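Local coordinates for filamentation induced by cAMP protein Fic (Desulfovibrio alaskensis, PDB 4RGL), which belongs to the Fic/DOC family, pairing a mainly helical Fic fold with a C-terminal domain of the helix-turn-helix kind, at residues I174-F179 and M192-Q197; K152-L157 and E180-F185; A97-D102 and I200-K205. One frame throughout, in Å; residues are numbered along the deposited sequence.

Contact 1. Residues I174-F179 and M192-Q197; sequences IFHYEF and MGRLWQ
H176 and Q197 make the polar link between two nearly antiparallel helices, 168-182 and 189-202, whose short segments lie 9.2 Å apart axis to axis with their N-to-C directions at 160°. In H176, CG is anti to the backbone N, and the imidazole beyond it reaches helix 189-202. Q197 meets it with an extended side chain. ND1 of H176 gives its N-H to OE1 of Q197 at 2.7 Å; the bond is bent at the hydrogen, and the donor stands above the carbonyl plane of the amide, with ring and amide turned 60° against each other. One face of the imidazole has the carbonyl carbon of G193 over it, toward the rim, and CE1 of H176 lies 3.9 Å from CG of R194. With no side chain at G193, the backbones come close here, CA of H176 to CA of G193 being 5.4 Å. Next to this, two phenylalanines reach over from the first helix. F175 tilts its ring at 34° to the indole of W196, CE1 of F175 resting 3.4 Å from CD1 of W196. F179 turns CZ to CB of selenomethionine M192, 3.6 Å away, and its CE1 to the backbone N of G193.

R194 and M192 belong to the signature motif of Fic proteins. The guanidinium of R194 makes a salt bridge with E60 and a hydrogen bond with S56, a pairing consistent with the inhibitory helix of the family; W196 NE1 is bonded to A103 O. The chemistry is therefore that of an apolar helix pair with one buried imidazole, bonded on both nitrogens, weakly at NE2 to Y224, and flanked by F240 edge-to-face, which would restrict rotation of the ring.

Contact 2. Residues K152-L157 and E180-F185; sequences KLMADL and EFIHPF
An apolar contact of I182 with L153 and M154 seats helix 150-163 of the Fic fold against the end of helix 168-182 and the HPF start of the Fic signature loop, H183-F185. No hydrogen bond crosses it. I182 sits at its centre: with CG1 anti to its carbonyl carbon (chi1 -56°), its branch extends to CD1, which lies 3.7 Å from CB of L153 and, more loosely, 4.2 Å from CD2 of L157. CG2 of I182 faces CD1 of L153. From the other helix comes selenomethionine M154, a chain bent at chi2 and chi3 that runs past I182 in the opposite direction but crosses P184 at about a right angle.

H183, with positive phi, is the first residue to leave the helix ahead of P184. Its ring folds back on the helix end, ND1 of H183 donating to O of E180 at 2.6 Å, with that oxygen in the plane of the imidazole. R128 takes hold of the same corner, bonding to the carbonyl oxygens of I182 and H183. Y127 touches both M154 and P184. Across the contact, the methyl carbon CE of M154 lies between CD1 of I182 and CG of P184, 3.4 Å from each.

Contact 3. Residues A97-D102 and I200-K205; sequences AMEDWD and ILRNWK
E99 and R202 supply the charged part of this contact, a salt bridge between the loop that follows helix 82-95 and the C-terminal part of helix 189-202. NH2 of R202 lies 2.7 Å from OE1 of E99, but the hydrogen bond within the pair is weak, its angle at the hydrogen 126°. The carboxylate and guanidinium planes are 80° apart, the two side chains meet at about a right angle, and only the OE1-NH2 pair is within bonding distance across the contact.

Apolar packing lies beside it. In R202, CG is placed between the backbone N and the carbonyl carbon (chi1 71°), and the chain, extended at chi2, bends at chi3. Its CD rests 3.8 Å from CB of selenomethionine M98 and equally close to CE of M98, which folds round at chi3. Backbone contact is made as well: the N of E99 stands 4.0 Å above the guanidinium plane of R202, toward its rim, and the N203 side chain lies near the main chain of W101 and D102.

L201 O accepts from both W204 N and K205 N. M98 also touches L195, T198 and L199 of helix 189-202. W101 packs on L199 and on D108, A112 and L115 of helix 106-117, so the loop is in contact with both of these helices.

In the fold
Contact 1 joins helices 168-182 and 189-202, and the other two contacts extend from this pair. Contact 2 shares helix 168-182 and contact 3 shares helix 189-202; their centres lie about 10 Å and 13 Å from that of contact 1. Both touch it, F179 packing on P184 and F175 on I200. Contacts 2 and 3 are about 20 Å apart between centres and do not meet, about 8 Å separating their nearest atoms. Along the chain, contact 3 encloses the others, while the segments of contacts 1 and 2 alternate. The signature motif begins in contact 2 and runs into helix 189-202 at contact 1, so both its ends take part in the helix packing.

Contact 1. Residues I174-F179 and M192-Q197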
loop_
_atom_site.group_PDB
_atom_site.type_symbol
_atom_site.label_atom_id
_atom_site.label_comp_id
_atom_site.label_asym_id
_atom_site.label_seq_id
_atom_site.Cartn_x
_atom_site.Cartn_y
_atom_site.Cartn_z
ATOM N N ILE A 174 19.551 -2.139 2.949
ATOM C CA ILE A 174 20.857 -2.316 2.305
ATOM C C ILE A 174 20.669 -2.608 0.804
ATOM O O ILE A 174 21.351 -2.002 -0.032
ATOM C CB ILE A 174 21.679 -3.440 3.000
ATOM C CG1 ILE A 174 21.871 -3.161 4.526
ATOM C CG2 ILE A 174 23.018 -3.648 2.299
ATOM C CD1 ILE A 174 22.790 -1.940 4.874
ATOM N N PHE A 175 19.725 -3.519 0.464
ATOM C CA PHE A 175 19.448 -3.865 -0.931
ATOM C C PHE A 175 18.975 -2.635 -1.711
ATOM O O PHE A 175 19.476 -2.373 -2.802
ATOM C CB PHE A 175 18.404 -4.986 -1.020
ATOM C CG PHE A 175 18.159 -5.480 -2.430
ATOM C CD1 PHE A 175 17.258 -4.830 -3.267
ATOM C CD2 PHE A 175 18.840 -6.584 -2.925
ATOM C CE1 PHE A 175 17.064 -5.263 -4.578
ATOM C CE2 PHE A 175 18.630 -7.026 -4.234
ATOM C CZ PHE A 175 17.743 -6.364 -5.050
ATOM N N HIS A 176 18.013 -1.874 -1.137
ATOM C CA HIS A 176 17.481 -0.646 -1.751
ATOM C C HIS A 176 18.617 0.313 -2.087
ATOM O O HIS A 176 18.669 0.843 -3.190
ATOM C CB HIS A 176 16.474 0.035 -0.784
ATOM C CG HIS A 176 15.569 1.048 -1.436
ATOM N ND1 HIS A 176 14.217 1.095 -1.146
ATOM C CD2 HIS A 176 15.852 2.007 -2.349
ATOM C CE1 HIS A 176 13.730 2.094 -1.863
ATOM N NE2 HIS A 176 14.672 2.659 -2.617
ATOM N N TYR A 177 19.552 0.497 -1.145
ATOM C CA TYR A 177 20.690 1.398 -1.296
ATOM C C TYR A 177 21.629 0.918 -2.395
ATOM O O TYR A 177 22.055 1.717 -3.232
ATOM C CB TYR A 177 21.442 1.518 0.035
ATOM C CG TYR A 177 22.748 2.271 -0.057
ATOM C CD1 TYR A 177 22.772 3.663 -0.090
ATOM C CD2 TYR A 177 23.966 1.603 0.025
ATOM C CE1 TYR A 177 23.974 4.367 -0.103
ATOM C CE2 TYR A 177 25.175 2.298 0.054
ATOM C CZ TYR A 177 25.175 3.680 -0.020
ATOM O OH TYR A 177 26.367 4.366 -0.031
ATOM N N GLU A 178 21.952 -0.376 -2.402
ATOM C CA GLU A 178 22.838 -0.943 -3.411
ATOM C C GLU A 178 22.176 -0.937 -4.791
ATOM O O GLU A 178 22.800 -0.522 -5.769
ATOM C CB GLU A 178 23.250 -2.364 -3.026
ATOM C CG GLU A 178 24.190 -2.419 -1.833
ATOM C CD GLU A 178 25.509 -1.697 -2.041
ATOM O OE1 GLU A 178 26.110 -1.857 -3.128
ATOM O OE2 GLU A 178 25.945 -0.980 -1.114
ATOM N N PHE A 179 20.883 -1.350 -4.857
ATOM C CA PHE A 179 20.116 -1.403 -6.107
ATOM C C PHE A 179 20.034 -0.020 -6.759
ATOM O O PHE A 179 20.173 0.090 -7.973
ATOM C CB PHE A 179 18.696 -1.953 -5.843
ATOM C CG PHE A 179 17.880 -2.201 -7.088
ATOM C CD1 PHE A 179 17.129 -1.180 -7.665
ATOM C CD2 PHE A 179 17.838 -3.460 -7.670
ATOM C CE1 PHE A 179 16.396 -1.404 -8.837
ATOM C CE2 PHE A 179 17.080 -3.690 -8.825
ATOM C CZ PHE A 179 16.364 -2.658 -9.400
HETATM N N MSE A 192 11.369 -0.114 -9.049
HETATM C CA MSE A 192 11.865 -1.481 -8.769
HETATM C C MSE A 192 12.539 -1.555 -7.398
HETATM O O MSE A 192 12.516 -2.609 -6.750
HETATM C CB MSE A 192 12.848 -1.941 -9.855
HETATM C CG MSE A 192 12.179 -2.297 -11.174
HETATM SE SE MSE A 192 10.892 -3.740 -10.998
HETATM C CE MSE A 192 12.078 -5.158 -10.481
ATOM N N GLY A 193 13.159 -0.454 -6.983
ATOM C CA GLY A 193 13.789 -0.362 -5.675
ATOM C C GLY A 193 12.785 -0.487 -4.551
ATOM O O GLY A 193 12.924 -1.355 -3.679
ATOM N N ARG A 194 11.697 0.320 -4.619
ATOM C CA ARG A 194 10.626 0.305 -3.614
ATOM C C ARG A 194 9.862 -1.007 -3.652
ATOM O O ARG A 194 9.461 -1.515 -2.597
ATOM C CB ARG A 194 9.672 1.476 -3.833
ATOM C CG ARG A 194 10.366 2.799 -3.731
ATOM C CD ARG A 194 9.482 3.944 -4.085
ATOM N NE ARG A 194 10.278 5.069 -4.555
ATOM C CZ ARG A 194 10.416 5.387 -5.833
ATOM N NH1 ARG A 194 9.683 4.783 -6.753
ATOM N NH2 ARG A 194 11.210 6.383 -6.189
ATOM N N LEU A 195 9.687 -1.588 -4.860
ATOM C CA LEU A 195 8.998 -2.861 -5.004
ATOM C C LEU A 195 9.763 -3.966 -4.304
ATOM O O LEU A 195 9.175 -4.725 -3.526
ATOM C CB LEU A 195 8.804 -3.210 -6.487
ATOM C CG LEU A 195 8.222 -4.620 -6.771
ATOM C CD1 LEU A 195 6.769 -4.728 -6.298
ATOM C CD2 LEU A 195 8.322 -4.957 -8.231
ATOM N N TRP A 196 11.081 -4.057 -4.555
ATOM C CA TRP A 196 11.878 -5.146 -4.019
ATOM C C TRP A 196 12.084 -4.986 -2.508
ATOM O O TRP A 196 12.119 -5.990 -1.798
ATOM C CB TRP A 196 13.218 -5.256 -4.745
ATOM C CG TRP A 196 13.488 -6.638 -5.266
ATOM C CD1 TRP A 196 14.475 -7.486 -4.862
ATOM C CD2 TRP A 196 12.627 -7.407 -6.118
ATOM N NE1 TRP A 196 14.357 -8.692 -5.510
ATOM C CE2 TRP A 196 13.204 -8.688 -6.252
ATOM C CE3 TRP A 196 11.431 -7.127 -6.808
ATOM C CZ2 TRP A 196 12.644 -9.677 -7.062
ATOM C CZ3 TRP A 196 10.858 -8.122 -7.578
ATOM C CH2 TRP A 196 11.467 -9.373 -7.715
ATOM N N GLN A 197 12.091 -3.737 -2.000
ATOM C CA GLN A 197 12.139 -3.529 -0.555
ATOM C C GLN A 197 10.862 -4.092 0.102
ATOM O O GLN A 197 10.951 -4.826 1.085
ATOM C CB GLN A 197 12.319 -2.051 -0.210
ATOM C CG GLN A 197 12.313 -1.800 1.297
ATOM C CD GLN A 197 12.525 -0.366 1.643
ATOM O OE1 GLN A 197 13.551 0.230 1.311
ATOM N NE2 GLN A 197 11.641 0.172 2.471
#

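Contact 2. Residues K152-L157 and E180-F185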
loop_
_atom_site.group_PDB
_atom_site.type_symbol
_atom_site.label_atom_id
_atom_site.label_comp_id
_atom_site.label_asym_id
_atom_site.label_seq_id
_atom_site.Cartn_x
_atom_site.Cartn_y
_atom_site.Cartn_z
ATOM N N LYS A 152 27.462 -8.815 -12.892
ATOM C CA LYS A 152 28.241 -9.241 -11.713
ATOM C C LYS A 152 27.754 -8.510 -10.444
ATOM O O LYS A 152 27.556 -9.147 -9.406
ATOM C CB LYS A 152 29.753 -8.980 -11.940
ATOM C CG LYS A 152 30.651 -9.359 -10.746
ATOM C CD LYS A 152 30.777 -10.881 -10.568
ATOM C CE LYS A 152 31.602 -11.249 -9.354
ATOM N NZ LYS A 152 32.989 -10.720 -9.441
ATOM N N LEU A 153 27.557 -7.173 -10.535
ATOM C CA LEU A 153 27.073 -6.365 -9.404
ATOM C C LEU A 153 25.740 -6.904 -8.875
ATOM O O LEU A 153 25.557 -7.028 -7.658
ATOM C CB LEU A 153 26.911 -4.887 -9.831
ATOM C CG LEU A 153 28.199 -4.103 -10.051
ATOM C CD1 LEU A 153 27.934 -2.835 -10.821
ATOM C CD2 LEU A 153 28.880 -3.792 -8.740
HETATM N N MSE A 154 24.823 -7.252 -9.793
HETATM C CA MSE A 154 23.507 -7.764 -9.443
HETATM C C MSE A 154 23.592 -9.195 -8.942
HETATM O O MSE A 154 22.905 -9.544 -7.983
HETATM C CB MSE A 154 22.557 -7.670 -10.640
HETATM C CG MSE A 154 22.003 -6.279 -10.828
HETATM SE SE MSE A 154 20.975 -5.757 -9.280
HETATM C CE MSE A 154 21.338 -4.069 -9.257
ATOM N N ALA A 155 24.475 -10.014 -9.548
ATOM C CA ALA A 155 24.686 -11.387 -9.104
ATOM C C ALA A 155 25.185 -11.413 -7.673
ATOM O O ALA A 155 24.640 -12.148 -6.841
ATOM C CB ALA A 155 25.678 -12.087 -10.018
ATOM N N ASP A 156 26.183 -10.548 -7.356
ATOM C CA ASP A 156 26.747 -10.447 -6.011
ATOM C C ASP A 156 25.698 -9.967 -5.019
ATOM O O ASP A 156 25.539 -10.566 -3.954
ATOM C CB ASP A 156 27.958 -9.491 -5.999
ATOM C CG ASP A 156 29.166 -9.998 -6.769
ATOM O OD1 ASP A 156 29.272 -11.238 -6.966
ATOM O OD2 ASP A 156 30.051 -9.176 -7.090
ATOM N N LEU A 157 24.953 -8.902 -5.382
ATOM C CA LEU A 157 23.930 -8.325 -4.517
ATOM C C LEU A 157 22.837 -9.361 -4.172
ATOM O O LEU A 157 22.439 -9.464 -3.012
ATOM C CB LEU A 157 23.300 -7.084 -5.189
ATOM C CG LEU A 157 22.246 -6.338 -4.366
ATOM C CD1 LEU A 157 22.806 -5.903 -3.013
ATOM C CD2 LEU A 157 21.706 -5.150 -5.127
ATOM N N GLU A 180 19.808 1.038 -5.950
ATOM C CA GLU A 180 19.694 2.406 -6.465
ATOM C C GLU A 180 21.035 2.868 -7.071
ATOM O O GLU A 180 21.043 3.583 -8.074
ATOM C CB GLU A 180 19.242 3.370 -5.343
ATOM C CG GLU A 180 18.687 4.706 -5.848
ATOM C CD GLU A 180 19.710 5.791 -6.165
ATOM O OE1 GLU A 180 20.909 5.595 -5.857
ATOM O OE2 GLU A 180 19.290 6.881 -6.618
ATOM N N PHE A 181 22.168 2.444 -6.465
ATOM C CA PHE A 181 23.495 2.798 -6.962
ATOM C C PHE A 181 23.773 2.139 -8.320
ATOM O O PHE A 181 24.412 2.754 -9.183
ATOM C CB PHE A 181 24.579 2.394 -5.946
ATOM C CG PHE A 181 25.995 2.487 -6.479
ATOM C CD1 PHE A 181 26.660 3.706 -6.526
ATOM C CD2 PHE A 181 26.656 1.353 -6.947
ATOM C CE1 PHE A 181 27.959 3.794 -7.044
ATOM C CE2 PHE A 181 27.949 1.445 -7.474
ATOM C CZ PHE A 181 28.597 2.662 -7.507
ATOM N N ILE A 182 23.336 0.885 -8.497
ATOM C CA ILE A 182 23.637 0.139 -9.714
ATOM C C ILE A 182 22.708 0.583 -10.877
ATOM O O ILE A 182 23.189 0.739 -12.003
ATOM C CB ILE A 182 23.549 -1.394 -9.474
ATOM C CG1 ILE A 182 24.486 -1.824 -8.303
ATOM C CG2 ILE A 182 23.881 -2.177 -10.772
ATOM C CD1 ILE A 182 24.314 -3.293 -7.816
ATOM N N HIS A 183 21.383 0.825 -10.593
ATOM C CA HIS A 183 20.404 1.179 -11.654
ATOM C C HIS A 183 20.476 0.145 -12.784
ATOM O O HIS A 183 21.015 0.436 -13.853
ATOM C CB HIS A 183 20.669 2.608 -12.197
ATOM C CG HIS A 183 19.732 3.650 -11.670
ATOM N ND1 HIS A 183 19.753 4.031 -10.341
ATOM C CD2 HIS A 183 18.885 4.468 -12.344
ATOM C CE1 HIS A 183 18.860 5.004 -10.232
ATOM N NE2 HIS A 183 18.316 5.305 -11.412
ATOM N N PRO A 184 20.105 -1.130 -12.504
ATOM C CA PRO A 184 20.393 -2.201 -13.472
ATOM C C PRO A 184 19.533 -2.129 -14.734
ATOM O O PRO A 184 19.903 -2.701 -15.747
ATOM C CB PRO A 184 20.088 -3.476 -12.682
ATOM C CG PRO A 184 19.128 -3.056 -11.646
ATOM C CD PRO A 184 19.539 -1.675 -11.253
ATOM N N PHE A 185 18.372 -1.483 -14.660
ATOM C CA PHE A 185 17.458 -1.452 -15.796
ATOM C C PHE A 185 17.520 -0.109 -16.527
ATOM O O PHE A 185 17.944 0.897 -15.950
ATOM C CB PHE A 185 16.028 -1.740 -15.341
ATOM C CG PHE A 185 15.871 -3.071 -14.649
ATOM C CD1 PHE A 185 15.844 -4.254 -15.378
ATOM C CD2 PHE A 185 15.699 -3.142 -13.273
ATOM C CE1 PHE A 185 15.693 -5.485 -14.739
ATOM C CE2 PHE A 185 15.532 -4.373 -12.635
ATOM C CZ PHE A 185 15.535 -5.539 -13.372
#

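Contact 3. Residues A97-D102 and I200-K205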
loop_
_atom_site.group_PDB
_atom_site.type_symbol
_atom_site.label_atom_id
_atom_site.label_comp_id
_atom_site.label_asym_id
_atom_site.label_seq_id
_atom_site.Cartn_x
_atom_site.Cartn_y
_atom_site.Cartn_z
ATOM N N ALA A 97 1.511 -9.671 -8.086
ATOM C CA ALA A 97 2.225 -10.903 -8.437
ATOM C C ALA A 97 3.446 -11.158 -7.501
ATOM O O ALA A 97 4.283 -12.014 -7.806
ATOM C CB ALA A 97 2.686 -10.837 -9.886
HETATM N N MSE A 98 3.494 -10.475 -6.331
HETATM C CA MSE A 98 4.626 -10.608 -5.396
HETATM C C MSE A 98 4.684 -11.991 -4.775
HETATM O O MSE A 98 5.770 -12.454 -4.421
HETATM C CB MSE A 98 4.548 -9.560 -4.292
HETATM C CG MSE A 98 4.729 -8.143 -4.793
HETATM SE SE MSE A 98 4.884 -6.878 -3.345
HETATM C CE MSE A 98 6.485 -7.186 -2.914
ATOM N N GLU A 99 3.511 -12.650 -4.607
ATOM C CA GLU A 99 3.432 -13.986 -3.999
ATOM C C GLU A 99 4.340 -14.990 -4.749
ATOM O O GLU A 99 4.908 -15.889 -4.127
ATOM C CB GLU A 99 1.966 -14.486 -3.993
ATOM C CG GLU A 99 1.749 -15.784 -3.208
ATOM C CD GLU A 99 1.918 -15.671 -1.698
ATOM O OE1 GLU A 99 1.260 -14.795 -1.090
ATOM O OE2 GLU A 99 2.601 -16.544 -1.112
ATOM N N ASP A 100 4.524 -14.783 -6.070
ATOM C CA ASP A 100 5.301 -15.692 -6.924
ATOM C C ASP A 100 6.826 -15.542 -6.723
ATOM O O ASP A 100 7.579 -16.445 -7.109
ATOM C CB ASP A 100 4.971 -15.439 -8.419
ATOM C CG ASP A 100 3.493 -15.538 -8.773
ATOM O OD1 ASP A 100 2.747 -16.237 -8.038
ATOM O OD2 ASP A 100 3.098 -14.987 -9.831
ATOM N N TRP A 101 7.289 -14.369 -6.224
ATOM C CA TRP A 101 8.707 -14.039 -6.283
ATOM C C TRP A 101 9.447 -14.215 -4.948
ATOM O O TRP A 101 8.928 -13.882 -3.876
ATOM C CB TRP A 101 8.907 -12.609 -6.768
ATOM C CG TRP A 101 8.198 -12.308 -8.049
ATOM C CD1 TRP A 101 8.154 -13.089 -9.166
ATOM C CD2 TRP A 101 7.542 -11.086 -8.391
ATOM N NE1 TRP A 101 7.413 -12.474 -10.141
ATOM C CE2 TRP A 101 7.047 -11.229 -9.703
ATOM C CE3 TRP A 101 7.316 -9.878 -7.710
ATOM C CZ2 TRP A 101 6.322 -10.220 -10.344
ATOM C CZ3 TRP A 101 6.583 -8.886 -8.339
ATOM C CH2 TRP A 101 6.105 -9.056 -9.645
ATOM N N ASP A 102 10.708 -14.663 -5.054
ATOM C CA ASP A 102 11.687 -14.686 -3.988
ATOM C C ASP A 102 12.727 -13.600 -4.281
ATOM O O ASP A 102 13.280 -13.565 -5.385
ATOM C CB ASP A 102 12.330 -16.096 -3.885
ATOM C CG ASP A 102 13.318 -16.268 -2.740
ATOM O OD1 ASP A 102 14.174 -15.370 -2.552
ATOM O OD2 ASP A 102 13.337 -17.363 -2.136
ATOM N N ILE A 200 11.233 -7.971 0.063
ATOM C CA ILE A 200 12.118 -8.454 1.131
ATOM C C ILE A 200 11.373 -8.411 2.500
ATOM O O ILE A 200 11.509 -9.341 3.300
ATOM C CB ILE A 200 13.441 -7.631 1.172
ATOM C CG1 ILE A 200 14.211 -7.769 -0.161
ATOM C CG2 ILE A 200 14.321 -8.056 2.361
ATOM C CD1 ILE A 200 15.374 -6.814 -0.321
ATOM N N LEU A 201 10.516 -7.376 2.713
ATOM C CA LEU A 201 9.757 -7.249 3.962
ATOM C C LEU A 201 8.583 -8.245 4.018
ATOM O O LEU A 201 8.326 -8.813 5.080
ATOM C CB LEU A 201 9.236 -5.816 4.158
ATOM C CG LEU A 201 10.308 -4.733 4.409
ATOM C CD1 LEU A 201 9.668 -3.394 4.664
ATOM C CD2 LEU A 201 11.214 -5.106 5.582
ATOM N N ARG A 202 7.873 -8.470 2.878
ATOM C CA ARG A 202 6.735 -9.396 2.904
ATOM C C ARG A 202 7.214 -10.867 2.907
ATOM O O ARG A 202 6.481 -11.743 3.370
ATOM C CB ARG A 202 5.759 -9.146 1.748
ATOM C CG ARG A 202 6.263 -9.544 0.392
ATOM C CD ARG A 202 5.101 -9.838 -0.533
ATOM N NE ARG A 202 4.492 -11.139 -0.239
ATOM C CZ ARG A 202 3.272 -11.489 -0.627
ATOM N NH1 ARG A 202 2.480 -10.607 -1.228
ATOM N NH2 ARG A 202 2.802 -12.696 -0.346
ATOM N N ASN A 203 8.475 -11.123 2.474
ATOM C CA ASN A 203 9.064 -12.469 2.573
ATOM C C ASN A 203 9.337 -12.810 4.038
ATOM O O ASN A 203 9.435 -13.985 4.393
ATOM C CB ASN A 203 10.353 -12.573 1.737
ATOM C CG ASN A 203 10.114 -12.639 0.227
ATOM O OD1 ASN A 203 8.969 -12.621 -0.260
ATOM N ND2 ASN A 203 11.197 -12.758 -0.541
ATOM N N TRP A 204 9.391 -11.773 4.901
ATOM C CA TRP A 204 9.532 -11.928 6.347
ATOM C C TRP A 204 8.155 -11.926 7.014
ATOM O O TRP A 204 7.809 -12.871 7.726
ATOM C CB TRP A 204 10.421 -10.802 6.923
ATOM C CG TRP A 204 10.377 -10.679 8.422
ATOM C CD1 TRP A 204 10.632 -11.662 9.330
ATOM C CD2 TRP A 204 10.263 -9.461 9.172
ATOM N NE1 TRP A 204 10.559 -11.155 10.607
ATOM C CE2 TRP A 204 10.362 -9.801 10.538
ATOM C CE3 TRP A 204 10.070 -8.115 8.823
ATOM C CZ2 TRP A 204 10.248 -8.848 11.557
ATOM C CZ3 TRP A 204 9.945 -7.175 9.834
ATOM C CH2 TRP A 204 10.042 -7.544 11.182
ATOM N N LYS A 205 7.373 -10.858 6.784
ATOM C CA LYS A 205 6.012 -10.746 7.295
ATOM C C LYS A 205 5.088 -10.237 6.186
ATOM O O LYS A 205 5.230 -9.099 5.722
ATOM C CB LYS A 205 5.959 -9.837 8.531
ATOM C CG LYS A 205 6.646 -10.449 9.736
ATOM C CD LYS A 205 6.469 -9.626 10.968
ATOM C CE LYS A 205 7.050 -10.316 12.180
ATOM N NZ LYS A 205 6.350 -11.601 12.489
#